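Local coordinates for hemoglobin-like protein (Methylacidiphilum infernorum, PDB 4NK2) that binds haem as a group II truncated haemoglobin and probably binds oxygen, in a thermophilic and acidophilic bacterium, at the interface of chains A and B. Coordinates in Å, arbitrary orientation; residue numbers count along the deposited sequence, not the author numbering. Chains: chain A/B, Hemoglobin-like protein.

Contact 1: the interface of chains A and B. Residues chain A 43-47, 168; chain B 36-39.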
loop_
_atom_site.group_PDB
_atom_site.type_symbol
_atom_site.label_atom_id
_atom_site.label_comp_id
_atom_site.label_asym_id
_atom_site.label_seq_id
_atom_site.Cartn_x
_atom_site.Cartn_y
_atom_site.Cartn_z
ATOM N N VAL A 43 -5.395 10.053 -2.264
ATOM C CA VAL A 43 -6.418 10.402 -1.278
ATOM C C VAL A 43 -7.538 9.352 -1.231
ATOM O O VAL A 43 -7.927 8.808 -2.267
ATOM C CB VAL A 43 -7.057 11.770 -1.615
ATOM C CG1 VAL A 43 -8.025 12.204 -0.520
ATOM C CG2 VAL A 43 -5.983 12.824 -1.799
ATOM N N PHE A 44 -8.048 9.059 -0.037
ATOM C CA PHE A 44 -9.297 8.315 0.074
ATOM C C PHE A 44 -10.431 9.311 -0.141
ATOM O O PHE A 44 -10.736 10.104 0.753
ATOM C CB PHE A 44 -9.431 7.667 1.457
ATOM C CG PHE A 44 -8.393 6.607 1.744
ATOM C CD1 PHE A 44 -7.662 6.033 0.713
ATOM C CD2 PHE A 44 -8.166 6.174 3.044
ATOM C CE1 PHE A 44 -6.705 5.045 0.981
ATOM C CE2 PHE A 44 -7.213 5.202 3.317
ATOM C CZ PHE A 44 -6.489 4.636 2.279
ATOM N N PRO A 45 -11.070 9.278 -1.320
ATOM C CA PRO A 45 -12.118 10.281 -1.560
ATOM C C PRO A 45 -13.311 10.120 -0.612
ATOM O O PRO A 45 -13.468 9.075 0.028
ATOM C CB PRO A 45 -12.542 10.012 -3.008
ATOM C CG PRO A 45 -12.127 8.610 -3.285
ATOM C CD PRO A 45 -10.874 8.393 -2.485
ATOM N N GLU A 46 -14.148 11.136 -0.523
ATOM C CA GLU A 46 -15.344 11.076 0.301
ATOM C C GLU A 46 -16.176 9.839 0.006
ATOM O O GLU A 46 -16.328 9.462 -1.136
ATOM C CB GLU A 46 -16.191 12.320 0.066
ATOM C CG GLU A 46 -17.355 12.452 0.987
ATOM C CD GLU A 46 -18.330 13.508 0.549
ATOM O OE1 GLU A 46 -18.220 13.998 -0.579
ATOM O OE2 GLU A 46 -19.215 13.853 1.334
ATOM N N VAL A 47 -16.722 9.225 1.047
ATOM C CA VAL A 47 -17.620 8.072 0.899
ATOM C C VAL A 47 -19.034 8.389 1.411
ATOM O O VAL A 47 -19.225 8.722 2.592
ATOM C CB VAL A 47 -17.120 6.838 1.647
ATOM C CG1 VAL A 47 -18.133 5.703 1.517
ATOM C CG2 VAL A 47 -15.772 6.394 1.109
ATOM N N ARG A 168 -10.607 2.514 -0.140
ATOM C CA ARG A 168 -9.933 2.425 1.155
ATOM C C ARG A 168 -9.546 1.015 1.541
ATOM O O ARG A 168 -8.882 0.811 2.561
ATOM C CB ARG A 168 -10.833 2.995 2.245
ATOM C CG ARG A 168 -11.490 4.277 1.829
ATOM C CD ARG A 168 -12.094 5.004 3.006
ATOM N NE ARG A 168 -12.465 6.356 2.602
ATOM C CZ ARG A 168 -12.584 7.380 3.436
ATOM N NH1 ARG A 168 -12.359 7.208 4.732
ATOM N NH2 ARG A 168 -12.916 8.572 2.965
ATOM N N CYS B 36 -18.328 9.832 5.076
ATOM C CA CYS B 36 -16.923 9.852 5.483
ATOM C C CYS B 36 -16.158 10.842 4.621
ATOM O O CYS B 36 -16.076 10.676 3.399
ATOM C CB CYS B 36 -16.288 8.468 5.341
ATOM S SG CYS B 36 -17.230 7.169 6.139
ATOM N N GLU B 37 -15.597 11.874 5.248
ATOM C CA GLU B 37 -14.852 12.881 4.498
ATOM C C GLU B 37 -13.633 12.239 3.849
ATOM O O GLU B 37 -13.175 11.187 4.286
ATOM C CB GLU B 37 -14.422 14.031 5.415
ATOM C CG GLU B 37 -14.093 13.590 6.839
ATOM C CD GLU B 37 -13.227 14.591 7.585
ATOM O OE1 GLU B 37 -12.521 14.171 8.526
ATOM O OE2 GLU B 37 -13.252 15.792 7.240
ATOM N N ALA B 38 -13.120 12.865 2.794
ATOM C CA ALA B 38 -11.888 12.400 2.177
ATOM C C ALA B 38 -10.791 12.393 3.246
ATOM O O ALA B 38 -10.818 13.214 4.172
ATOM C CB ALA B 38 -11.506 13.306 1.003
ATOM N N ARG B 39 -9.847 11.470 3.136
ATOM C CA ARG B 39 -8.738 11.390 4.078
ATOM C C ARG B 39 -7.484 10.820 3.440
ATOM O O ARG B 39 -7.532 10.270 2.360
ATOM C CB ARG B 39 -9.126 10.578 5.305
ATOM C CG ARG B 39 -9.256 9.110 5.049
ATOM C CD ARG B 39 -9.464 8.331 6.319
ATOM N NE ARG B 39 -8.227 8.235 7.066
ATOM C CZ ARG B 39 -7.529 7.120 7.239
ATOM N NH1 ARG B 39 -7.944 5.973 6.736
ATOM N NH2 ARG B 39 -6.408 7.161 7.933
HETATM O O HOH W 1 -13.114 9.414 6.440
#

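Contact 2: the interface of chains A and B. Residues chain A 41, 172-176; chain B 121, 125-127, 171.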
loop_
_atom_site.group_PDB
_atom_site.type_symbol
_atom_site.label_atom_id
_atom_site.label_comp_id
_atom_site.label_asym_id
_atom_site.label_seq_id
_atom_site.Cartn_x
_atom_site.Cartn_y
_atom_site.Cartn_z
ATOM N N ASP A 41 0.430 9.781 -1.425
ATOM C CA ASP A 41 0.340 8.845 -2.542
ATOM C C ASP A 41 -0.989 9.019 -3.286
ATOM O O ASP A 41 -1.015 9.429 -4.454
ATOM C CB ASP A 41 0.477 7.417 -2.022
ATOM C CG ASP A 41 0.492 6.390 -3.134
ATOM O OD1 ASP A 41 0.635 6.786 -4.311
ATOM O OD2 ASP A 41 0.383 5.177 -2.829
ATOM N N ARG A 172 -2.168 -2.774 -1.311
ATOM C CA ARG A 172 -0.964 -3.048 -2.101
ATOM C C ARG A 172 -0.940 -2.098 -3.287
ATOM O O ARG A 172 -1.849 -2.114 -4.136
ATOM C CB ARG A 172 -0.958 -4.494 -2.586
ATOM C CG ARG A 172 0.241 -4.855 -3.491
ATOM C CD ARG A 172 1.570 -4.793 -2.728
ATOM N NE ARG A 172 2.607 -5.661 -3.296
ATOM C CZ ARG A 172 3.536 -5.260 -4.161
ATOM N NH1 ARG A 172 3.571 -3.993 -4.574
ATOM N NH2 ARG A 172 4.438 -6.128 -4.601
ATOM N N ARG A 173 0.075 -1.244 -3.345
ATOM C CA ARG A 173 0.181 -0.297 -4.457
ATOM C C ARG A 173 1.156 -0.843 -5.497
ATOM O O ARG A 173 2.169 -1.455 -5.141
ATOM C CB ARG A 173 0.608 1.080 -3.949
ATOM C CG ARG A 173 -0.495 1.804 -3.212
ATOM C CD ARG A 173 -1.540 2.299 -4.228
ATOM N NE ARG A 173 -1.186 3.619 -4.749
ATOM C CZ ARG A 173 -1.543 4.080 -5.945
ATOM N NH1 ARG A 173 -2.248 3.319 -6.780
ATOM N NH2 ARG A 173 -1.180 5.301 -6.311
ATOM N N THR A 174 0.832 -0.656 -6.778
ATOM C CA THR A 174 1.639 -1.233 -7.857
ATOM C C THR A 174 1.859 -0.226 -8.968
ATOM O O THR A 174 2.457 -0.564 -9.998
ATOM C CB THR A 174 0.972 -2.477 -8.491
ATOM O OG1 THR A 174 -0.240 -2.077 -9.156
ATOM C CG2 THR A 174 0.667 -3.531 -7.436
ATOM N N THR A 175 1.351 0.992 -8.763
ATOM C CA THR A 175 1.516 2.095 -9.713
ATOM C C THR A 175 1.518 3.433 -8.978
ATOM O O THR A 175 0.987 3.530 -7.864
ATOM C CB THR A 175 0.381 2.135 -10.774
ATOM O OG1 THR A 175 0.424 3.392 -11.467
ATOM C CG2 THR A 175 -1.008 2.015 -10.110
ATOM N N LEU A 176 2.060 4.459 -9.612
ATOM C CA LEU A 176 2.013 5.806 -9.087
ATOM C C LEU A 176 0.670 6.471 -9.358
ATOM O O LEU A 176 0.319 7.430 -8.704
ATOM C CB LEU A 176 3.104 6.653 -9.722
ATOM C CG LEU A 176 4.511 6.767 -9.141
ATOM C CD1 LEU A 176 4.773 5.934 -7.922
ATOM C CD2 LEU A 176 5.530 6.517 -10.203
ATOM N N ARG B 121 10.513 4.514 -5.874
ATOM C CA ARG B 121 9.265 3.872 -5.452
ATOM C C ARG B 121 8.786 2.898 -6.529
ATOM O O ARG B 121 8.514 1.730 -6.246
ATOM C CB ARG B 121 8.179 4.906 -5.129
ATOM C CG ARG B 121 6.816 4.289 -4.771
ATOM C CD ARG B 121 5.914 5.322 -4.122
ATOM N NE ARG B 121 4.546 4.835 -3.929
ATOM C CZ ARG B 121 4.172 4.015 -2.954
ATOM N NH1 ARG B 121 5.069 3.549 -2.085
ATOM N NH2 ARG B 121 2.900 3.649 -2.857
ATOM N N PHE B 125 8.015 -1.515 -6.762
ATOM C CA PHE B 125 6.669 -2.108 -6.852
ATOM C C PHE B 125 6.688 -3.628 -7.008
ATOM O O PHE B 125 5.812 -4.317 -6.477
ATOM C CB PHE B 125 5.862 -1.478 -7.998
ATOM C CG PHE B 125 5.313 -0.113 -7.679
ATOM C CD1 PHE B 125 4.927 0.210 -6.385
ATOM C CD2 PHE B 125 5.175 0.841 -8.674
ATOM C CE1 PHE B 125 4.410 1.465 -6.093
ATOM C CE2 PHE B 125 4.669 2.100 -8.390
ATOM C CZ PHE B 125 4.290 2.412 -7.094
ATOM N N SER B 126 7.686 -4.155 -7.721
ATOM C CA SER B 126 7.758 -5.596 -7.973
ATOM C C SER B 126 8.104 -6.420 -6.723
ATOM O O SER B 126 8.024 -7.650 -6.739
ATOM C CB SER B 126 8.746 -5.892 -9.107
ATOM O OG SER B 126 9.691 -4.844 -9.242
ATOM N N VAL B 127 8.470 -5.750 -5.637
ATOM C CA VAL B 127 8.760 -6.455 -4.393
ATOM C C VAL B 127 7.805 -5.991 -3.303
ATOM O O VAL B 127 7.523 -4.793 -3.190
ATOM C CB VAL B 127 10.226 -6.232 -3.948
ATOM C CG1 VAL B 127 10.586 -4.775 -4.060
ATOM C CG2 VAL B 127 10.433 -6.721 -2.528
ATOM N N ASN B 171 4.989 -0.345 -0.035
ATOM C CA ASN B 171 3.884 -0.567 -0.965
ATOM C C ASN B 171 2.827 -1.552 -0.455
ATOM O O ASN B 171 1.859 -1.829 -1.155
ATOM C CB ASN B 171 4.417 -0.999 -2.344
ATOM C CG ASN B 171 5.225 -2.283 -2.284
ATOM O OD1 ASN B 171 4.934 -3.165 -1.479
ATOM N ND2 ASN B 171 6.252 -2.393 -3.138
HETATM O O HOH W 2 2.047 4.750 -5.327
#

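Contact 1: the interface of chains A and B
Short antiparallel strand pairing joins the N-terminal segments of the two chains: strands 43-44 and 47-48 of chain A meet strands 39-40 and 35-36 of chain B. It ties together the two copies of the deposited assembly, though the structure alone does not show whether this dimer is the biological one. Each of the two bridges is closed by a reciprocal pair of backbone hydrogen bonds. At the first, A:Phe44 N donates to B:Arg39 O at 2.7 Å, nearly along the C=O axis, and B:Arg39 N answers to A:Phe44 O. At the second, A:Val47 N donates to B:Cys36 O at 2.8 Å, and B:Cys36 N returns a bond to A:Val47 O; both donors lie in the plane of the carbonyl they meet.

Between the bridges, where A:Pro45 and B:Glu37 lie in loop, a side chain takes over. A:Arg168, from the 3-10 helix 166-169, extends from CG to NE and sets its NH2 between two carbonyls, one of each chain. A:Arg168 NH2 donates to B:Glu37 O at 2.9 Å and to A:Pro45 O at 3.0 Å. Both oxygens lie in the guanidinium plane, yet NH2 stands 43° above the B:Glu37 carbonyl plane and well above that of A:Pro45. Water 1, also at the guanidinium edge, links NH1 to B:Glu37 O, so this oxygen is held directly and through solvent.

Apolar contacts flank the polar core. A:Val43 CG1, anti to its backbone N, reaches B:Ala38 CB at 4.0 Å. One face of the A:Arg168 guanidinium is covered toward its rim by A:Phe44 CB, while A:Arg168 CA lies over the centre of the A:Phe44 ring, which probably helps hold both in place. B:Arg39 runs alongside A:Phe44, its CG in the crowded position between backbone N and carbonyl carbon (chi1 72°). There B:Arg39 CG packs on A:Phe44 CD2 at 3.7 Å. A bend at chi3 (-75°) then carries B:Arg39 NH1 to the ring edge, in plane, 3.6 Å from A:Phe44 CE2.

Contact 2: the interface of chains A and B
In the two-chain assembly of this group II truncated globin, the loop 172-176 that follows the 3-10 helix 166-169 of chain A packs against the end of helix 120-124 of chain B, the short helix leading from B:Arg121 through the proximal histidine B:His124 to B:Phe125. B:Phe125 is the apolar centre. Its CG is anti to the carbonyl carbon (chi1 -77°), and one ring face lies against the A:Thr174-A:Thr175 peptide, with A:Thr174 C 3.6 Å from the ring centroid. B:Arg121 O stands over the centre of the opposite face, while A:Leu176 crosses at about a right angle and touches CZ with CD1.

A:Arg172, bent at chi2 (66°), grips B:Phe125 O end-on. A:Arg172 NH2 meets B:Phe125 O at 2.9 Å, nearly along its C=O axis, and A:Arg172 NH1 meets it at 3.0 Å, in the carbonyl plane on a lone pair. The guanidinium stacks on the side-chain amide of B:Asn171, the planes 11° apart. That amide is itself fixed by B:Asn171 ND2 donating to B:Val127 O at 2.7 Å, and the backbone B:Asn171 O accepts from A:Arg173 N.

The charged cluster centres on A:Asp41. A:Arg173 folds at chi2 and chi3 to grip it side-on, A:Arg173 NE to A:Asp41 OD2 at 2.9 Å and NH2 to OD1, with both oxygens met from above the carboxylate plane. B:Arg121, extended from CG to NE, crosses the carboxylate and makes a salt bridge from B:Arg121 NH2 to A:Asp41 OD2 at 2.9 Å, although as a hydrogen bond this is weak. Water 2, in plane at the edge of the B:Arg121 guanidinium, joins its NE and NH2 to A:Asp41 OD1 and A:Thr175 O. The carboxylate probably offsets repulsion between A:Arg173 NE and B:Arg121 NH2, 4.5 Å apart.

The C-alpha centres of contact 1 and contact 2 lie about 20 Å apart in one two-fold symmetric interface, so each has a twin with the chains exchanged. They share no residue, but the same chain segments feed both: A:Asp41 precedes strand 43-44, and A:Arg168 sits just ahead of the loop that starts at A:Arg172. Contact 1 is mainly pairing of N-terminal strands with A:Arg168 added, whereas contact 2 is mainly loop 172-176 on the end of helix 120-124, with A:Asp41 as the N-terminal contribution. The two may jointly hold the N-terminal segment and globin part of one chain against the other.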